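Local coordinates for putative sugar binding protein (PDB 6GT9), which binds galactose in the cleft between its two lobes and probably serves as the sugar-recognising component of a three-component sensing system for galactan use, at residues Lys87-Glu98 with Ile113-Thr124; His167-Phe175 with Ala216-Asp224. All coordinates share one frame; numbering follows the deposited sequence.

Contact 1: Lys87-Glu98 with Ile113-Thr124; sequences KVDGIITQGLTE and IPVVTIDTDAPT. With GAL (beta-D-galactopyranose), chain E.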
# COMPACT_ATOMS: atom_id res chain seq x y z
N LYS A 87 -24.55 2.36 12.05
CA LYS A 87 -25.06 0.99 11.95
C LYS A 87 -25.06 0.46 10.51
O LYS A 87 -26.04 -0.12 10.03
CB LYS A 87 -26.45 0.90 12.58
CG LYS A 87 -26.43 1.17 14.07
CD LYS A 87 -27.82 1.00 14.68
CE LYS A 87 -27.74 0.77 16.18
NZ LYS A 87 -28.99 0.15 16.72
N VAL A 88 -23.92 0.64 9.82
CA VAL A 88 -23.76 0.12 8.47
C VAL A 88 -23.59 -1.39 8.57
O VAL A 88 -23.39 -1.94 9.66
CB VAL A 88 -22.56 0.77 7.75
CG1 VAL A 88 -22.73 2.30 7.65
CG2 VAL A 88 -21.24 0.41 8.43
N ASP A 89 -23.68 -2.07 7.42
CA ASP A 89 -23.70 -3.53 7.41
C ASP A 89 -22.31 -4.16 7.36
O ASP A 89 -22.17 -5.36 7.67
CB ASP A 89 -24.55 -4.01 6.23
CG ASP A 89 -25.95 -3.44 6.28
OD1 ASP A 89 -26.69 -3.83 7.20
OD2 ASP A 89 -26.30 -2.57 5.45
N GLY A 90 -21.29 -3.39 7.02
CA GLY A 90 -19.94 -3.92 7.02
C GLY A 90 -18.96 -2.79 6.78
O GLY A 90 -19.34 -1.78 6.17
N ILE A 91 -17.72 -2.93 7.25
CA ILE A 91 -16.71 -1.89 7.16
C ILE A 91 -15.44 -2.53 6.62
O ILE A 91 -14.99 -3.57 7.12
CB ILE A 91 -16.45 -1.22 8.52
CG1 ILE A 91 -17.71 -0.46 8.97
CG2 ILE A 91 -15.27 -0.28 8.45
CD1 ILE A 91 -17.63 0.17 10.35
N ILE A 92 -14.88 -1.94 5.57
CA ILE A 92 -13.67 -2.42 4.92
C ILE A 92 -12.61 -1.34 5.08
O ILE A 92 -12.83 -0.18 4.70
CB ILE A 92 -13.91 -2.73 3.43
CG1 ILE A 92 -15.08 -3.71 3.28
CG2 ILE A 92 -12.62 -3.27 2.76
CD1 ILE A 92 -15.69 -3.75 1.89
N THR A 93 -11.45 -1.71 5.64
CA THR A 93 -10.44 -0.74 6.01
C THR A 93 -9.08 -1.42 6.13
O THR A 93 -8.99 -2.62 6.39
CB THR A 93 -10.77 -0.07 7.34
OG1 THR A 93 -9.75 0.87 7.68
CG2 THR A 93 -10.83 -1.12 8.43
N GLN A 94 -8.03 -0.63 6.00
CA GLN A 94 -6.71 -1.08 6.43
C GLN A 94 -6.70 -1.25 7.94
O GLN A 94 -7.35 -0.50 8.68
CB GLN A 94 -5.64 -0.06 6.06
CG GLN A 94 -5.33 0.11 4.60
CD GLN A 94 -4.67 1.46 4.37
OE1 GLN A 94 -5.28 2.49 4.65
NE2 GLN A 94 -3.41 1.46 3.90
N GLY A 95 -5.97 -2.25 8.41
CA GLY A 95 -5.59 -2.27 9.81
C GLY A 95 -4.30 -1.49 9.90
O GLY A 95 -3.22 -2.09 10.01
N LEU A 96 -4.39 -0.16 9.83
CA LEU A 96 -3.23 0.66 9.47
C LEU A 96 -2.10 0.53 10.49
O LEU A 96 -0.92 0.48 10.11
CB LEU A 96 -3.66 2.12 9.31
CG LEU A 96 -2.74 3.03 8.52
CD1 LEU A 96 -2.37 2.38 7.18
CD2 LEU A 96 -3.44 4.36 8.30
N THR A 97 -2.44 0.50 11.78
CA THR A 97 -1.47 0.24 12.84
C THR A 97 -2.02 -0.86 13.73
O THR A 97 -3.22 -1.11 13.76
CB THR A 97 -1.18 1.46 13.70
OG1 THR A 97 -2.39 1.88 14.36
CG2 THR A 97 -0.63 2.60 12.85
N GLU A 98 -1.13 -1.52 14.46
CA GLU A 98 -1.59 -2.54 15.38
C GLU A 98 -2.06 -1.94 16.70
O GLU A 98 -3.02 -2.44 17.30
CB GLU A 98 -0.48 -3.57 15.65
CG GLU A 98 -1.01 -4.77 16.43
CD GLU A 98 0.08 -5.60 17.07
OE1 GLU A 98 0.72 -6.38 16.35
OE2 GLU A 98 0.26 -5.48 18.31
N ILE A 113 -20.90 -5.64 13.70
CA ILE A 113 -20.61 -5.14 12.36
C ILE A 113 -19.36 -5.86 11.87
O ILE A 113 -18.30 -5.75 12.50
CB ILE A 113 -20.42 -3.61 12.34
CG1 ILE A 113 -21.69 -2.91 12.86
CG2 ILE A 113 -20.12 -3.09 10.95
CD1 ILE A 113 -21.62 -1.38 12.76
N PRO A 114 -19.42 -6.66 10.81
CA PRO A 114 -18.22 -7.38 10.36
C PRO A 114 -17.20 -6.45 9.75
O PRO A 114 -17.54 -5.47 9.08
CB PRO A 114 -18.77 -8.37 9.32
CG PRO A 114 -20.02 -7.74 8.82
CD PRO A 114 -20.60 -6.98 9.99
N VAL A 115 -15.92 -6.77 9.95
CA VAL A 115 -14.82 -5.97 9.43
C VAL A 115 -13.98 -6.85 8.51
O VAL A 115 -13.58 -7.96 8.90
CB VAL A 115 -13.96 -5.36 10.56
CG1 VAL A 115 -12.69 -4.69 9.99
CG2 VAL A 115 -14.79 -4.33 11.34
N VAL A 116 -13.74 -6.37 7.29
CA VAL A 116 -12.78 -6.97 6.37
C VAL A 116 -11.63 -5.99 6.23
O VAL A 116 -11.84 -4.80 5.95
CB VAL A 116 -13.42 -7.28 5.00
CG1 VAL A 116 -12.34 -7.69 3.98
CG2 VAL A 116 -14.47 -8.40 5.13
N THR A 117 -10.41 -6.47 6.46
CA THR A 117 -9.26 -5.62 6.22
C THR A 117 -8.83 -5.74 4.76
O THR A 117 -9.01 -6.79 4.12
CB THR A 117 -8.10 -5.98 7.15
OG1 THR A 117 -7.86 -7.40 7.11
CG2 THR A 117 -8.46 -5.58 8.56
N ILE A 118 -8.28 -4.65 4.24
CA ILE A 118 -7.89 -4.54 2.84
C ILE A 118 -6.53 -3.85 2.78
O ILE A 118 -6.27 -2.93 3.57
CB ILE A 118 -8.96 -3.79 2.01
CG1 ILE A 118 -8.59 -3.73 0.53
CG2 ILE A 118 -9.21 -2.36 2.57
CD1 ILE A 118 -9.75 -3.29 -0.33
N ASP A 119 -5.65 -4.34 1.90
CA ASP A 119 -4.38 -3.68 1.57
C ASP A 119 -3.35 -3.79 2.69
O ASP A 119 -2.16 -3.99 2.43
CB ASP A 119 -4.62 -2.20 1.19
CG ASP A 119 -3.33 -1.40 0.99
OD1 ASP A 119 -2.84 -0.82 1.98
OD2 ASP A 119 -2.82 -1.34 -0.16
N THR A 120 -3.78 -3.65 3.94
CA THR A 120 -2.93 -3.76 5.12
C THR A 120 -3.71 -4.56 6.16
O THR A 120 -4.84 -4.19 6.49
CB THR A 120 -2.58 -2.37 5.68
OG1 THR A 120 -2.01 -1.54 4.65
CG2 THR A 120 -1.62 -2.48 6.87
N ASP A 121 -3.12 -5.63 6.69
CA ASP A 121 -3.86 -6.48 7.61
C ASP A 121 -3.63 -6.10 9.08
O ASP A 121 -2.59 -5.54 9.44
CB ASP A 121 -3.48 -7.96 7.41
CG ASP A 121 -4.51 -8.91 8.02
OD1 ASP A 121 -5.63 -8.44 8.37
OD2 ASP A 121 -4.23 -10.12 8.14
N ALA A 122 -4.62 -6.43 9.92
CA ALA A 122 -4.47 -6.43 11.38
C ALA A 122 -4.69 -7.85 11.89
O ALA A 122 -5.73 -8.16 12.50
CB ALA A 122 -5.43 -5.45 12.06
N PRO A 123 -3.71 -8.75 11.69
CA PRO A 123 -3.98 -10.19 11.85
C PRO A 123 -4.23 -10.63 13.28
O PRO A 123 -4.74 -11.75 13.48
CB PRO A 123 -2.72 -10.86 11.27
CG PRO A 123 -1.66 -9.83 11.43
CD PRO A 123 -2.32 -8.49 11.29
N THR A 124 -3.90 -9.83 14.28
CA THR A 124 -4.27 -10.18 15.64
C THR A 124 -5.66 -9.69 16.03
O THR A 124 -6.12 -9.99 17.14
CB THR A 124 -3.24 -9.64 16.64
OG1 THR A 124 -3.33 -8.21 16.70
CG2 THR A 124 -1.82 -10.03 16.22
C1 GAL E . 0.48 1.71 -1.84
C2 GAL E . -0.20 1.19 -0.59
C3 GAL E . -1.45 2.01 -0.23
C4 GAL E . -1.09 3.48 -0.10
C5 GAL E . -0.34 3.96 -1.33
C6 GAL E . 0.21 5.38 -1.18
O1 GAL E . 1.63 0.95 -2.12
O2 GAL E . -0.60 -0.18 -0.75
O3 GAL E . -1.93 1.62 1.01
O4 GAL E . -0.28 3.69 1.06
O5 GAL E . 0.82 3.10 -1.67
O6 GAL E . 0.56 5.93 -2.43

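Contact 2: His167-Phe175 with Ala216-Asp224; sequences HQQLRVRGF and AFYGTSALD. With GAL (beta-D-galactopyranose), chain E.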
# COMPACT_ATOMS: atom_id res chain seq x y z
N HIS A 167 1.78 -1.86 6.85
CA HIS A 167 2.23 -2.39 5.56
C HIS A 167 3.57 -1.80 5.15
O HIS A 167 4.40 -2.48 4.54
CB HIS A 167 1.18 -2.16 4.46
CG HIS A 167 0.81 -0.73 4.21
ND1 HIS A 167 0.79 0.24 5.20
CD2 HIS A 167 0.33 -0.12 3.10
CE1 HIS A 167 0.36 1.38 4.70
NE2 HIS A 167 0.06 1.19 3.42
N GLN A 168 3.79 -0.53 5.49
CA GLN A 168 5.09 0.10 5.25
C GLN A 168 6.18 -0.56 6.08
O GLN A 168 7.26 -0.86 5.57
CB GLN A 168 5.00 1.59 5.55
CG GLN A 168 3.98 2.31 4.68
CD GLN A 168 4.28 2.15 3.21
OE1 GLN A 168 5.19 2.78 2.68
NE2 GLN A 168 3.53 1.27 2.54
N GLN A 169 5.90 -0.79 7.36
CA GLN A 169 6.89 -1.47 8.21
C GLN A 169 7.24 -2.83 7.65
O GLN A 169 8.42 -3.22 7.61
CB GLN A 169 6.35 -1.60 9.64
CG GLN A 169 6.35 -0.31 10.45
CD GLN A 169 5.58 -0.45 11.75
OE1 GLN A 169 5.01 -1.51 12.03
NE2 GLN A 169 5.54 0.61 12.54
N LEU A 170 6.24 -3.58 7.18
CA LEU A 170 6.50 -4.93 6.71
C LEU A 170 7.30 -4.92 5.40
O LEU A 170 8.17 -5.78 5.21
CB LEU A 170 5.18 -5.69 6.54
CG LEU A 170 4.47 -6.14 7.82
CD1 LEU A 170 3.09 -6.72 7.49
CD2 LEU A 170 5.29 -7.17 8.58
N ARG A 171 7.03 -3.97 4.51
CA ARG A 171 7.77 -3.90 3.24
C ARG A 171 9.21 -3.47 3.45
O ARG A 171 10.11 -3.90 2.70
CB ARG A 171 7.07 -2.95 2.26
CG ARG A 171 5.69 -3.39 1.84
CD ARG A 171 4.92 -2.26 1.17
NE ARG A 171 3.52 -2.65 0.99
CZ ARG A 171 2.60 -1.93 0.36
NH1 ARG A 171 2.90 -0.75 -0.16
NH2 ARG A 171 1.35 -2.40 0.29
N VAL A 172 9.45 -2.59 4.42
CA VAL A 172 10.82 -2.26 4.79
C VAL A 172 11.51 -3.47 5.40
O VAL A 172 12.63 -3.83 5.02
CB VAL A 172 10.85 -1.07 5.76
CG1 VAL A 172 12.25 -0.85 6.29
CG2 VAL A 172 10.30 0.19 5.08
N ARG A 173 10.84 -4.12 6.35
CA ARG A 173 11.46 -5.21 7.10
C ARG A 173 11.77 -6.40 6.20
O ARG A 173 12.82 -7.04 6.34
CB ARG A 173 10.57 -5.61 8.27
CG ARG A 173 11.18 -6.67 9.17
CD ARG A 173 12.49 -6.18 9.77
NE ARG A 173 13.32 -7.29 10.23
CZ ARG A 173 13.19 -7.88 11.41
NH1 ARG A 173 12.25 -7.47 12.26
NH2 ARG A 173 13.99 -8.88 11.74
N GLY A 174 10.87 -6.71 5.26
CA GLY A 174 11.14 -7.79 4.32
C GLY A 174 12.30 -7.47 3.39
O GLY A 174 13.12 -8.34 3.07
N PHE A 175 12.39 -6.22 2.94
CA PHE A 175 13.53 -5.78 2.14
C PHE A 175 14.83 -5.99 2.89
O PHE A 175 15.79 -6.56 2.36
CB PHE A 175 13.34 -4.31 1.77
CG PHE A 175 14.51 -3.70 1.02
CD1 PHE A 175 15.56 -3.10 1.71
CD2 PHE A 175 14.53 -3.69 -0.37
CE1 PHE A 175 16.62 -2.52 1.03
CE2 PHE A 175 15.60 -3.11 -1.06
CZ PHE A 175 16.64 -2.52 -0.36
N ALA A 216 21.26 4.01 -4.85
CA ALA A 216 20.09 3.15 -4.96
C ALA A 216 18.99 3.65 -4.04
O ALA A 216 19.25 3.99 -2.88
CB ALA A 216 20.44 1.69 -4.63
N PHE A 217 17.76 3.69 -4.56
CA PHE A 217 16.58 4.05 -3.78
C PHE A 217 15.57 2.92 -3.80
O PHE A 217 15.41 2.24 -4.82
CB PHE A 217 15.89 5.31 -4.32
CG PHE A 217 16.58 6.59 -3.97
CD1 PHE A 217 17.59 7.10 -4.79
CD2 PHE A 217 16.20 7.32 -2.85
CE1 PHE A 217 18.21 8.31 -4.49
CE2 PHE A 217 16.83 8.54 -2.53
CZ PHE A 217 17.83 9.03 -3.35
N TYR A 218 14.87 2.74 -2.68
CA TYR A 218 13.77 1.80 -2.53
C TYR A 218 12.58 2.57 -1.98
O TYR A 218 12.65 3.09 -0.87
CB TYR A 218 14.15 0.67 -1.58
CG TYR A 218 13.03 -0.24 -1.11
CD1 TYR A 218 12.06 -0.70 -1.99
CD2 TYR A 218 12.98 -0.68 0.20
CE1 TYR A 218 11.04 -1.56 -1.57
CE2 TYR A 218 11.97 -1.53 0.64
CZ TYR A 218 11.02 -1.98 -0.25
OH TYR A 218 10.03 -2.84 0.19
N GLY A 219 11.50 2.66 -2.76
CA GLY A 219 10.26 3.30 -2.31
C GLY A 219 9.23 2.22 -2.00
O GLY A 219 9.12 1.23 -2.72
N THR A 220 8.49 2.41 -0.90
CA THR A 220 7.61 1.35 -0.43
C THR A 220 6.13 1.66 -0.59
O THR A 220 5.31 0.86 -0.14
CB THR A 220 7.90 1.01 1.04
OG1 THR A 220 7.54 2.11 1.89
CG2 THR A 220 9.39 0.70 1.23
N SER A 221 5.78 2.79 -1.19
CA SER A 221 4.38 3.10 -1.46
C SER A 221 4.28 3.73 -2.84
O SER A 221 5.30 4.03 -3.48
CB SER A 221 3.79 4.00 -0.36
OG SER A 221 4.35 5.31 -0.37
N ALA A 222 3.05 3.95 -3.30
CA ALA A 222 2.78 4.05 -4.73
C ALA A 222 3.40 5.28 -5.40
O ALA A 222 3.63 5.25 -6.61
CB ALA A 222 1.28 4.05 -4.99
N LEU A 223 3.67 6.35 -4.65
CA LEU A 223 4.18 7.59 -5.23
C LEU A 223 5.65 7.84 -4.91
O LEU A 223 6.22 8.83 -5.39
CB LEU A 223 3.33 8.78 -4.75
CG LEU A 223 1.84 8.62 -5.07
CD1 LEU A 223 0.99 9.68 -4.37
CD2 LEU A 223 1.61 8.64 -6.58
N ASP A 224 6.28 6.98 -4.11
CA ASP A 224 7.63 7.26 -3.64
C ASP A 224 8.64 7.27 -4.78
O ASP A 224 9.43 8.22 -4.91
CB ASP A 224 8.03 6.22 -2.60
CG ASP A 224 7.20 6.31 -1.35
OD1 ASP A 224 6.79 7.43 -1.01
OD2 ASP A 224 6.97 5.26 -0.71
C1 GAL E . 0.48 1.71 -1.84
C2 GAL E . -0.20 1.19 -0.59
C3 GAL E . -1.45 2.01 -0.23
C4 GAL E . -1.09 3.48 -0.10
C5 GAL E . -0.34 3.96 -1.33
C6 GAL E . 0.21 5.38 -1.18
O1 GAL E . 1.63 0.95 -2.12
O2 GAL E . -0.60 -0.18 -0.75
O3 GAL E . -1.93 1.62 1.01
O4 GAL E . -0.28 3.69 1.06
O5 GAL E . 0.82 3.10 -1.67
O6 GAL E . 0.56 5.93 -2.43

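Contact 1: Lys87-Glu98 with Ile113-Thr124
Neighbouring parallel strands of the first sheet, 90-93 and 115-118, are the two strands of a beta-alpha-beta unit joined through helix 98-110, and their C-terminal ends open onto the galactose site. Pairing begins with Ile91 N donating to Pro114 O and ends with Ile118 N bonded to Thr93 O. Ile92 CG2 meets Ile118 CG2 at 3.5 Å, and Ile118 also packs on Trp45 and Val48 of helix 43-59; Ile91 turns to the opposite face from Ile92, where its CG1 meets Ile113 CG2.

Past the strand ends the contact becomes polar, as expected in a periplasmic binding protein fold, whose ligand pocket is built from loops at the sheet's carboxyl edge. Gln94 and Asp119 run side by side, amide and carboxylate planes 66° apart, and Gln94 NE2 gives a hydrogen bond of 3.0 Å to Asp119 OD1. From the opposite face of that carboxylate comes Thr120 OG1, 2.9 Å from Asp119 OD1. Asp119 CG stands anti to the backbone N (chi1 173°), which carries the carboxylate out to the sugar: Asp119 OD2 accepts from GAL O2 at 2.6 Å. With an alanine here, GAL O2 would probably lose this acceptor, and the Gln94 amide, still bonded to Glu38, would probably lose one of the bonds that fix its rotation. Alongside, Gly95 N donates to Thr120 O (3.0 Å), while Gly95 CA lies 3.9 Å from Ala122 CB.

Contact 2: His167-Phe175 with Ala216-Asp224
The Tyr218 and Phe175 rings form an offset stack, centroids 4.2 Å apart and planes at 16°, where helix 166-179 lies against strand 216-219 of the second sheet in this periplasmic binding protein fold. Phe175 CD2 sits over one face of the tyrosine ring, toward its rim, while the methyl CG2 of Thr220 covers the opposite face. With its ring held between them, Tyr218 extends its hydroxyl to the helix backbone: OH donates to Arg171 O at 2.7 Å, from the face of that carbonyl opposite the one used by Phe175 N.

One turn closer to the sugar, Gln168 bends at chi2 (-58°), which folds its amide back toward Thr220. There the two residues exchange bonds: Thr220 OG1 donates to Gln168 OE1 (2.6 Å), and Gln168 NE2 to Thr220 O (3.2 Å). The same amide nitrogen lies over the centre of the His167 ring, whose edge faces galactose and whose NE2 bonds to GAL O3.

Arg171 reaches out beside them with its aliphatic chain nearly straight, and His167 CD2 lies over one face of its guanidinium. Its edge is shared between protein and ligand. Arg171 NH2 bonds to GAL O2 and also to Asn135 of helix 135-149. Ala222 N, beyond the strand end, donates to GAL O5 at 2.9 Å. Arg171 NH1 bonds to GAL O1 and, almost in the guanidinium plane, to Thr220 O, 2.9 Å away with an N-H...O angle of 160°.

In the fold
Both segments of contact 1 precede those of contact 2 in the sequence, and the two centres lie about 22 Å apart. The pairing of 87-98 with 113-124 belongs to the parallel sheet of one lobe; 167-175 with 216-224 joins a helix to the mixed sheet of the other. Both reach the galactose between the lobes, as expected for the closed, ligand-bound form of a periplasmic binding protein. They also touch directly: Thr120 OG1 packs 3.0 Å from His167 CG, and Leu96 reaches the same ring. His167 therefore packs against the loops of the opposite lobe as well as binding the sugar, and the lobes meet through protein and ligand alike.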